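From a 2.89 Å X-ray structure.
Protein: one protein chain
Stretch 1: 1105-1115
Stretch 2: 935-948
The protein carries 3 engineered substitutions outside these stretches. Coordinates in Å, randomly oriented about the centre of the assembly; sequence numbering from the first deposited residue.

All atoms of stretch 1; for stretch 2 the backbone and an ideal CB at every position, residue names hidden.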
# COMPACT_ATOMS: atom_id res chain seq x y z
N ILE A 1105 -31.58 -12.07 16.02
CA ILE A 1105 -31.44 -12.38 14.59
C ILE A 1105 -31.18 -13.87 14.38
O ILE A 1105 -31.99 -14.57 13.77
CB ILE A 1105 -30.34 -11.53 13.93
CG1 ILE A 1105 -30.72 -10.05 13.97
CG2 ILE A 1105 -30.08 -12.00 12.51
CD1 ILE A 1105 -29.61 -9.12 13.53
N GLU A 1106 -30.04 -14.38 14.87
CA GLU A 1106 -29.72 -15.79 14.66
C GLU A 1106 -30.65 -16.70 15.45
O GLU A 1106 -31.14 -17.70 14.92
CB GLU A 1106 -28.26 -16.06 15.03
CG GLU A 1106 -27.77 -17.45 14.65
CD GLU A 1106 -26.30 -17.65 14.97
OE1 GLU A 1106 -25.95 -17.67 16.17
OE2 GLU A 1106 -25.49 -17.79 14.03
N GLY A 1107 -30.92 -16.37 16.71
CA GLY A 1107 -31.80 -17.20 17.52
C GLY A 1107 -33.20 -17.31 16.94
O GLY A 1107 -33.85 -18.35 17.08
N TYR A 1108 -33.67 -16.26 16.27
CA TYR A 1108 -34.99 -16.31 15.65
C TYR A 1108 -34.96 -17.13 14.36
O TYR A 1108 -35.85 -17.95 14.11
CB TYR A 1108 -35.49 -14.90 15.37
CG TYR A 1108 -36.73 -14.86 14.50
CD1 TYR A 1108 -37.99 -14.92 15.06
CD2 TYR A 1108 -36.62 -14.77 13.11
CE1 TYR A 1108 -39.12 -14.89 14.27
CE2 TYR A 1108 -37.75 -14.74 12.32
CZ TYR A 1108 -38.99 -14.80 12.90
OH TYR A 1108 -40.12 -14.77 12.11
N LEU A 1109 -33.95 -16.90 13.51
CA LEU A 1109 -33.88 -17.62 12.25
C LEU A 1109 -33.72 -19.12 12.47
O LEU A 1109 -34.28 -19.93 11.72
CB LEU A 1109 -32.73 -17.08 11.40
CG LEU A 1109 -32.91 -15.67 10.84
CD1 LEU A 1109 -31.69 -15.25 10.06
CD2 LEU A 1109 -34.15 -15.55 9.98
N VAL A 1110 -32.97 -19.51 13.51
CA VAL A 1110 -32.79 -20.93 13.80
C VAL A 1110 -34.08 -21.52 14.36
O VAL A 1110 -34.48 -22.63 13.97
CB VAL A 1110 -31.61 -21.12 14.77
CG1 VAL A 1110 -31.48 -22.57 15.18
CG2 VAL A 1110 -30.32 -20.64 14.12
N LYS A 1111 -34.76 -20.81 15.26
CA LYS A 1111 -36.00 -21.33 15.82
C LYS A 1111 -37.07 -21.51 14.75
O LYS A 1111 -37.88 -22.44 14.84
CB LYS A 1111 -36.52 -20.41 16.93
CG LYS A 1111 -35.82 -20.59 18.27
CD LYS A 1111 -36.52 -19.80 19.36
CE LYS A 1111 -35.88 -20.04 20.72
NZ LYS A 1111 -36.68 -19.44 21.83
N GLN A 1112 -37.09 -20.65 13.74
CA GLN A 1112 -38.11 -20.77 12.71
C GLN A 1112 -37.78 -21.84 11.68
O GLN A 1112 -38.69 -22.44 11.09
CB GLN A 1112 -38.34 -19.43 12.02
CG GLN A 1112 -39.42 -18.60 12.67
CD GLN A 1112 -40.11 -17.69 11.68
OE1 GLN A 1112 -41.22 -17.22 11.93
NE2 GLN A 1112 -39.45 -17.44 10.55
N ILE A 1113 -36.49 -22.10 11.44
CA ILE A 1113 -36.12 -23.19 10.55
C ILE A 1113 -36.45 -24.54 11.18
O ILE A 1113 -36.91 -25.46 10.50
CB ILE A 1113 -34.63 -23.09 10.18
CG1 ILE A 1113 -34.41 -21.94 9.19
CG2 ILE A 1113 -34.11 -24.40 9.63
CD1 ILE A 1113 -32.96 -21.73 8.80
N ARG A 1114 -36.26 -24.66 12.50
CA ARG A 1114 -36.58 -25.91 13.19
C ARG A 1114 -38.06 -26.27 13.11
O ARG A 1114 -38.42 -27.38 13.52
CB ARG A 1114 -36.14 -25.83 14.65
CG ARG A 1114 -34.64 -25.70 14.87
CD ARG A 1114 -34.31 -26.07 16.30
NE ARG A 1114 -33.16 -25.35 16.84
CZ ARG A 1114 -31.92 -25.81 16.81
NH1 ARG A 1114 -31.67 -26.99 16.25
NH2 ARG A 1114 -30.93 -25.11 17.34
N SER A 1115 -38.92 -25.39 12.61
CA SER A 1115 -40.34 -25.70 12.49
C SER A 1115 -40.81 -25.61 11.03
O SER A 1115 -41.16 -26.62 10.42
CB SER A 1115 -41.17 -24.76 13.37
OG SER A 1115 -40.82 -23.41 13.14
N UNK A 935 -21.34 -24.96 7.66
CA UNK A 935 -20.96 -24.60 9.03
C UNK A 935 -22.18 -24.17 9.84
O UNK A 935 -22.28 -24.48 11.03
CB UNK A 935 -19.92 -23.48 9.02
N UNK A 936 -23.12 -23.47 9.20
CA UNK A 936 -24.32 -23.04 9.91
C UNK A 936 -25.20 -24.24 10.25
O UNK A 936 -25.69 -24.35 11.38
CB UNK A 936 -25.10 -22.03 9.07
N UNK A 937 -25.40 -25.13 9.28
CA UNK A 937 -26.20 -26.34 9.51
C UNK A 937 -25.60 -27.17 10.63
O UNK A 937 -26.33 -27.78 11.42
CB UNK A 937 -26.30 -27.18 8.23
N UNK A 938 -24.27 -27.20 10.74
CA UNK A 938 -23.63 -28.04 11.74
C UNK A 938 -23.77 -27.43 13.14
O UNK A 938 -24.05 -28.15 14.10
CB UNK A 938 -22.15 -28.24 11.39
N UNK A 939 -23.57 -26.12 13.27
CA UNK A 939 -23.59 -25.49 14.59
C UNK A 939 -24.92 -25.75 15.30
O UNK A 939 -24.95 -26.11 16.48
CB UNK A 939 -23.34 -23.99 14.47
N UNK A 940 -26.03 -25.57 14.59
CA UNK A 940 -27.35 -25.73 15.17
C UNK A 940 -27.98 -27.08 14.83
O UNK A 940 -29.13 -27.31 15.21
CB UNK A 940 -28.26 -24.60 14.70
N UNK A 941 -27.25 -27.96 14.15
CA UNK A 941 -27.72 -29.30 13.78
C UNK A 941 -29.09 -29.22 13.11
O UNK A 941 -30.13 -29.56 13.68
CB UNK A 941 -27.79 -30.21 15.01
N UNK A 942 -29.07 -28.76 11.86
CA UNK A 942 -30.26 -28.56 11.06
C UNK A 942 -30.24 -29.44 9.81
O UNK A 942 -30.65 -29.03 8.73
CB UNK A 942 -30.39 -27.09 10.67
N UNK A 943 -29.76 -30.67 9.98
CA UNK A 943 -29.61 -31.57 8.84
C UNK A 943 -30.96 -32.00 8.26
O UNK A 943 -31.08 -32.18 7.05
CB UNK A 943 -28.81 -32.81 9.25
N UNK A 944 -31.97 -32.16 9.11
CA UNK A 944 -33.29 -32.62 8.68
C UNK A 944 -34.26 -31.47 8.43
O UNK A 944 -35.47 -31.71 8.33
CB UNK A 944 -33.88 -33.57 9.73
N UNK A 945 -33.77 -30.24 8.33
CA UNK A 945 -34.64 -29.09 8.18
C UNK A 945 -34.55 -28.53 6.77
O UNK A 945 -33.45 -28.23 6.30
CB UNK A 945 -34.29 -28.01 9.21
N UNK A 946 -35.68 -28.38 6.07
CA UNK A 946 -35.66 -27.96 4.66
C UNK A 946 -35.45 -26.46 4.53
O UNK A 946 -36.32 -25.66 4.88
CB UNK A 946 -36.96 -28.36 3.96
N UNK A 947 -34.28 -26.07 4.02
CA UNK A 947 -34.03 -24.66 3.74
C UNK A 947 -34.80 -24.22 2.50
O UNK A 947 -34.96 -24.99 1.54
CB UNK A 947 -32.53 -24.40 3.56
N UNK A 948 -35.30 -22.99 2.53
CA UNK A 948 -35.99 -22.40 1.39
C UNK A 948 -35.07 -21.42 0.67
O UNK A 948 -34.03 -21.01 1.18
CB UNK A 948 -37.27 -21.70 1.84

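Stretch 1 is mostly helix, and offers Glu1106, Val1110, Ile1113 and, near its C-terminal end, Arg1114. Stretch 2 begins as a helix running at 81° to it and continues as a loop.

Positions 935, 937 and 938 are helical with CB out of reach of stretch 1, so almost any helix-tolerant residue would serve; they are Lys935, Val937 and Val938. At 936 the CB points sideways with nothing of stretch 1 within 5.5 Å, so only a long side chain could make contact, and Val1110 invites an apolar one. Phe936 answers with chi1 near t: its CZ lies 3.5 Å from Val1110 CG2, while Glu1106 OE2 sits at the ring edge, 3.8 Å from Phe936 CE1.

The CB of 939 points toward stretch 1 but remains distant, leaving room for a polar chain. Glu939 makes no contact.

Position 940 faces stretch 1 closely. Its CB lies 3.8 Å from both Val1110 CG1 and Arg1114 NH2, with the carboxylate of Glu1106 beyond. A flat side chain with some polarity would suit, as would a medium-sized aliphatic one. His940 lays a ring face against the methyl Val1110 CG2, 3.6 Å from the ring centroid in a CH-pi contact, and brings NE2 to 3.7 Å from Glu1106 CD. ND1 makes a weak hydrogen bond back to Phe936 O. Arg1114 NH1 donates to His940 O at 2.8 Å.

At 941 phi is positive and the helix ends in a Schellman motif, a place where glycine or asparagine is common. The residue is Thr941, whose OG1 donates to His940 O at 2.7 Å, so that this carbonyl receives two donors.

The CB of 942 points toward stretch 1, 4.7 Å from Ile1113 CG2, and a branched aliphatic chain could meet Ile1113 and the side chains of Val1110 and Arg1114. Leu942 places CD1 4.0 Å from Ile1113 CG2 and CD2 3.4 Å from Arg1114 NH1.

Positions 943 and 944 are the middle of a type I turn, out of reach, where small or polar residues fit; they are Asp943 and Ala944. At 945 the CB is already 3.6 Å from Ile1113 CG2, favouring something compact. Cys945 fits, its SG 4.1 Å from Arg1114 CA.

At 946 and 947 CB points sideways with nothing of stretch 1 within 5.5 Å. Stretch 1 sets no demand at 946, where phi near -79° admits proline among others; it is Pro946. At 947 contact needs an apolar chain extending beyond CB; Leu947 CD1 lies 3.7 Å from Ile1113 CD1. Position 948 is unconstrained here, and Arg948 makes no contact.

Stretch 2 (935-948) KFVVEHTLDACPLR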
# COMPACT_ATOMS: atom_id res chain seq x y z
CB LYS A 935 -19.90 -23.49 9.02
CG LYS A 935 -18.49 -23.99 8.74
CD LYS A 935 -17.44 -22.91 8.99
CE LYS A 935 -16.03 -23.41 8.71
NZ LYS A 935 -14.99 -22.36 8.88
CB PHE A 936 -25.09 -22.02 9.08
CG PHE A 936 -26.28 -21.46 9.78
CD1 PHE A 936 -26.13 -20.45 10.72
CD2 PHE A 936 -27.55 -21.94 9.52
CE1 PHE A 936 -27.22 -19.93 11.38
CE2 PHE A 936 -28.65 -21.42 10.18
CZ PHE A 936 -28.48 -20.42 11.11
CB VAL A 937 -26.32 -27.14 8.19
CG1 VAL A 937 -26.70 -28.58 8.47
CG2 VAL A 937 -27.34 -26.49 7.26
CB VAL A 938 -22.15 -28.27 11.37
CG1 VAL A 938 -21.39 -28.88 12.54
CG2 VAL A 938 -22.06 -29.17 10.15
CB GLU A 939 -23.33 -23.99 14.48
CG GLU A 939 -21.89 -23.62 14.17
CD GLU A 939 -21.66 -22.12 14.26
OE1 GLU A 939 -22.42 -21.44 14.98
OE2 GLU A 939 -20.72 -21.62 13.60
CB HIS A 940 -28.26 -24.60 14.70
CG HIS A 940 -27.67 -23.24 14.90
ND1 HIS A 940 -26.79 -22.68 14.00
CD2 HIS A 940 -27.80 -22.35 15.91
CE1 HIS A 940 -26.42 -21.49 14.44
NE2 HIS A 940 -27.02 -21.26 15.60
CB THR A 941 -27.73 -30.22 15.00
OG1 THR A 941 -28.84 -29.90 15.84
CG2 THR A 941 -26.43 -30.07 15.79
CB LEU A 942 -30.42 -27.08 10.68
CG LEU A 942 -30.32 -26.07 11.83
CD1 LEU A 942 -30.51 -24.65 11.31
CD2 LEU A 942 -31.34 -26.39 12.91
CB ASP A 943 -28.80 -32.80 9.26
CG ASP A 943 -27.49 -32.43 9.93
OD1 ASP A 943 -26.71 -31.66 9.33
OD2 ASP A 943 -27.26 -32.89 11.07
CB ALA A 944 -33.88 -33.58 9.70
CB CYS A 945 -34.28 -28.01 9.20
SG CYS A 945 -34.48 -28.54 10.92
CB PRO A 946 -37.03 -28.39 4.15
CG PRO A 946 -37.92 -28.30 5.36
CD PRO A 946 -37.05 -28.64 6.55
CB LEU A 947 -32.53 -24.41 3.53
CG LEU A 947 -31.56 -24.56 4.70
CD1 LEU A 947 -32.17 -23.97 5.96
CD2 LEU A 947 -31.18 -26.01 4.93
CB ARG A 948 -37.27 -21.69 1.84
CG ARG A 948 -38.32 -22.60 2.46
CD ARG A 948 -39.35 -21.77 3.22
NE ARG A 948 -40.50 -22.55 3.65
CZ ARG A 948 -41.48 -22.07 4.42
NH1 ARG A 948 -41.44 -20.81 4.84
NH2 ARG A 948 -42.49 -22.85 4.77
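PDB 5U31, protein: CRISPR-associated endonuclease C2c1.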